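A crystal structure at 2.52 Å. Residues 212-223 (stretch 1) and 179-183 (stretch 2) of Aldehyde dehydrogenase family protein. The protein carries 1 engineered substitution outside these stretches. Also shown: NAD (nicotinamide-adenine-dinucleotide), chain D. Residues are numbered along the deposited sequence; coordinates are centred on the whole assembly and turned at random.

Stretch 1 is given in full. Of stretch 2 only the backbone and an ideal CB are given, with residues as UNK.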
# COMPACT_ATOMS: atom_id res chain seq x y z
N ASN A 212 -23.88 10.98 0.49
CA ASN A 212 -23.61 11.77 1.68
C ASN A 212 -23.89 10.94 2.93
O ASN A 212 -24.67 9.99 2.91
CB ASN A 212 -24.45 13.04 1.67
CG ASN A 212 -23.92 14.07 0.72
OD1 ASN A 212 -22.71 14.27 0.62
ND2 ASN A 212 -24.82 14.74 0.00
N GLY A 213 -23.23 11.32 4.01
CA GLY A 213 -23.52 10.72 5.30
C GLY A 213 -22.32 10.78 6.23
O GLY A 213 -21.28 11.36 5.91
N SER A 214 -22.50 10.15 7.39
CA SER A 214 -21.45 10.17 8.39
C SER A 214 -20.30 9.26 7.98
O SER A 214 -20.47 8.31 7.20
CB SER A 214 -22.00 9.72 9.74
OG SER A 214 -22.11 8.30 9.78
N GLY A 215 -19.11 9.57 8.48
CA GLY A 215 -17.95 8.73 8.30
C GLY A 215 -18.21 7.30 8.75
O GLY A 215 -18.16 6.36 7.95
N PRO A 216 -18.52 7.11 10.04
CA PRO A 216 -18.66 5.74 10.55
C PRO A 216 -19.72 4.91 9.84
O PRO A 216 -19.53 3.70 9.69
CB PRO A 216 -19.02 5.97 12.03
CG PRO A 216 -18.60 7.37 12.32
CD PRO A 216 -18.85 8.11 11.07
N GLU A 217 -20.82 5.52 9.39
CA GLU A 217 -21.88 4.73 8.76
C GLU A 217 -21.63 4.50 7.27
O GLU A 217 -21.51 3.36 6.82
CB GLU A 217 -23.23 5.42 8.98
CG GLU A 217 -24.40 4.49 8.71
CD GLU A 217 -25.75 5.14 8.88
OE1 GLU A 217 -25.78 6.29 9.37
OE2 GLU A 217 -26.77 4.51 8.51
N VAL A 218 -21.56 5.58 6.49
CA VAL A 218 -21.29 5.45 5.06
C VAL A 218 -19.83 5.03 4.82
O VAL A 218 -19.57 4.00 4.18
CB VAL A 218 -21.63 6.77 4.34
CG1 VAL A 218 -21.34 6.66 2.85
CG2 VAL A 218 -23.11 7.13 4.58
N GLY A 219 -18.87 5.78 5.36
CA GLY A 219 -17.47 5.38 5.24
C GLY A 219 -17.20 3.97 5.75
O GLY A 219 -16.39 3.24 5.17
N GLY A 220 -17.85 3.58 6.85
CA GLY A 220 -17.65 2.24 7.36
C GLY A 220 -18.15 1.18 6.39
O GLY A 220 -17.48 0.18 6.13
N ALA A 221 -19.36 1.41 5.84
CA ALA A 221 -19.90 0.51 4.83
C ALA A 221 -18.94 0.37 3.66
O ALA A 221 -18.74 -0.74 3.15
CB ALA A 221 -21.26 1.02 4.35
N MET A 222 -18.35 1.47 3.20
CA MET A 222 -17.42 1.41 2.07
C MET A 222 -16.18 0.60 2.42
O MET A 222 -15.77 -0.30 1.67
CB MET A 222 -17.03 2.82 1.62
CG MET A 222 -18.09 3.54 0.78
SD MET A 222 -18.03 5.33 0.99
CE MET A 222 -17.06 5.91 -0.38
N ALA A 223 -15.58 0.89 3.59
CA ALA A 223 -14.34 0.22 3.98
C ALA A 223 -14.52 -1.29 4.05
O ALA A 223 -13.58 -2.04 3.77
CB ALA A 223 -13.84 0.76 5.32
N UNK A 179 -15.98 4.75 -9.41
CA UNK A 179 -15.73 5.43 -8.14
C UNK A 179 -17.03 5.77 -7.42
O UNK A 179 -18.01 6.19 -8.05
CB UNK A 179 -14.92 6.70 -8.37
N UNK A 180 -17.04 5.58 -6.10
CA UNK A 180 -18.12 6.05 -5.22
C UNK A 180 -17.50 6.93 -4.14
O UNK A 180 -16.60 6.49 -3.41
CB UNK A 180 -18.89 4.88 -4.60
N UNK A 181 -17.99 8.16 -4.03
CA UNK A 181 -17.38 9.20 -3.20
C UNK A 181 -18.30 9.53 -2.04
O UNK A 181 -19.50 9.77 -2.23
CB UNK A 181 -17.08 10.46 -4.02
N UNK A 182 -17.73 9.56 -0.83
CA UNK A 182 -18.43 10.14 0.31
C UNK A 182 -17.74 11.44 0.68
O UNK A 182 -16.63 11.41 1.24
CB UNK A 182 -18.46 9.18 1.50
N UNK A 183 -18.32 12.61 0.38
CA UNK A 183 -17.70 13.87 0.79
C UNK A 183 -17.82 14.04 2.29
O UNK A 183 -18.56 13.33 2.97
CB UNK A 183 -18.34 15.06 0.07
PA NAD D . -11.81 13.20 9.67
O1A NAD D . -10.73 12.19 9.81
O2A NAD D . -12.56 13.44 10.92
O5B NAD D . -12.83 12.80 8.47
C5B NAD D . -12.36 12.59 7.15
C4B NAD D . -13.41 11.82 6.34
O4B NAD D . -13.61 10.55 6.93
C3B NAD D . -14.79 12.47 6.34
O3B NAD D . -15.38 12.25 5.07
C2B NAD D . -15.56 11.71 7.41
O2B NAD D . -16.95 11.67 7.16
C1B NAD D . -14.98 10.34 7.22
N9A NAD D . -15.00 9.51 8.42
C8A NAD D . -14.97 9.90 9.74
N7A NAD D . -14.94 8.77 10.49
C5A NAD D . -14.95 7.69 9.67
C6A NAD D . -14.93 6.33 9.90
N6A NAD D . -14.73 5.86 11.13
N1A NAD D . -14.93 5.47 8.82
C2A NAD D . -14.95 5.95 7.53
N3A NAD D . -14.98 7.31 7.30
C4A NAD D . -14.98 8.15 8.36
O3 NAD D . -11.16 14.51 9.01
PN NAD D . -10.99 15.98 9.64
O1N NAD D . -10.10 15.91 10.82
O2N NAD D . -12.31 16.63 9.76
O5D NAD D . -10.17 16.55 8.34
C5D NAD D . -8.97 17.25 8.53
C4D NAD D . -7.82 16.24 8.60
O4D NAD D . -7.52 15.77 7.29
C3D NAD D . -6.56 16.90 9.13
O3D NAD D . -5.84 15.96 9.89
C2D NAD D . -5.78 17.16 7.86
O2D NAD D . -4.39 17.26 8.09
C1D NAD D . -6.14 15.93 7.03
N1N NAD D . -5.80 16.22 5.63
C2N NAD D . -4.78 15.53 5.03
C3N NAD D . -4.42 15.83 3.73
C7N NAD D . -3.30 15.12 3.03
O7N NAD D . -3.22 15.28 1.64
N7N NAD D . -2.41 14.38 3.70
C4N NAD D . -5.08 16.84 3.03
C5N NAD D . -6.10 17.53 3.66
C6N NAD D . -6.45 17.23 4.97

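The strand 179-182 runs nearly antiparallel to the helix 215-223: their N-to-C directions differ by 159° and their axes approach to 9.5 Å. In an extended strand successive side chains alternate in direction, and here 180 and 182 point toward the helix while 181 points away.

Position 179 has extended backbone angles (-141/139), and its ideal CB finds no atom of stretch 1 within 5.5 Å. Stretch 1 therefore sets no preference, and many residues would do. The deposited residue is Val 179, whose side chain makes no contact with stretch 1.

At position 180, CA-to-CB points toward the helix, and the ideal CB lies 4.7 Å from Met 222 CE. A methionine methyl offers an apolar surface with no polar partner, so valine, isoleucine, leucine or alanine would all be reasonable. The residue is Val 180; its CG1 packs 4.0 Å from Met 222 CE. The same methyl reaches the backbone too, with Met 222 CE 3.1 Å from Val 180 O.

Position 181 points away, its ideal CB again beyond 5.5 Å of stretch 1, and the helix cannot choose among side chains. It is Leu 181.

Position 182 carries most of the contact. CA-to-CB points toward stretch 1, and the ideal CB lies 3.9 Å from Met 222 SD and 4.1 Å from Val 218 CG1, which favours an aliphatic start. Farther out lie the carbonyl Gly 213 O and the ribose hydroxyls of NAD, so a long chain ending in a donor would suit, lysine or perhaps arginine; a shorter apolar residue could fill only the near part. The residue is Lys 182. Its CG packs 3.5 Å from Val 218 CG1, and its CD lies 3.7 Å from Gly 219 N. Chi1 and chi2 are t, then chi3 and chi4 are both p, bending the chain so that NZ donates to Gly 213 O at 2.9 Å. NZ of Lys 182 also donates to the backbone O of position 183 at a very short 2.4 Å, and weakly to NAD O2B at 3.0 Å and NAD O3B at 3.4 Å.

Position 183 leaves the strand with phi/psi of -71/168, values open to proline but also to many other residues. CA-to-CB points sideways, and the ideal CB is 4.5 Å from Asn 212 OD1, so a compact side chain would fit beside that amide. The residue is Pro 183, whose CD lies 3.6 Å from Asn 212 OD1. A water donates to both Pro 183 O and Asn 212 OD1, its O 2.7 Å from each, and bridges the stretches.

Stretch 2 (179-183) VVLKP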
# COMPACT_ATOMS: atom_id res chain seq x y z
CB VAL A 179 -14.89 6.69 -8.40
CG1 VAL A 179 -15.65 7.95 -8.04
CG2 VAL A 179 -13.57 6.59 -7.67
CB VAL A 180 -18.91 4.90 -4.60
CG1 VAL A 180 -18.02 4.06 -3.77
CG2 VAL A 180 -19.98 5.45 -3.71
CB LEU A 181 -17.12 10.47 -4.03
CG LEU A 181 -16.93 11.79 -3.26
CD1 LEU A 181 -15.65 11.74 -2.41
CD2 LEU A 181 -16.91 13.00 -4.19
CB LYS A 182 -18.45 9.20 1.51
CG LYS A 182 -19.46 9.65 2.58
CD LYS A 182 -19.08 9.24 4.00
CE LYS A 182 -18.10 10.24 4.62
NZ LYS A 182 -18.67 11.61 4.69
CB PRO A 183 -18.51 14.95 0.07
CG PRO A 183 -19.44 14.22 -0.87
CD PRO A 183 -19.60 12.82 -0.31
O HOH W 1 -21.26 13.67 2.86
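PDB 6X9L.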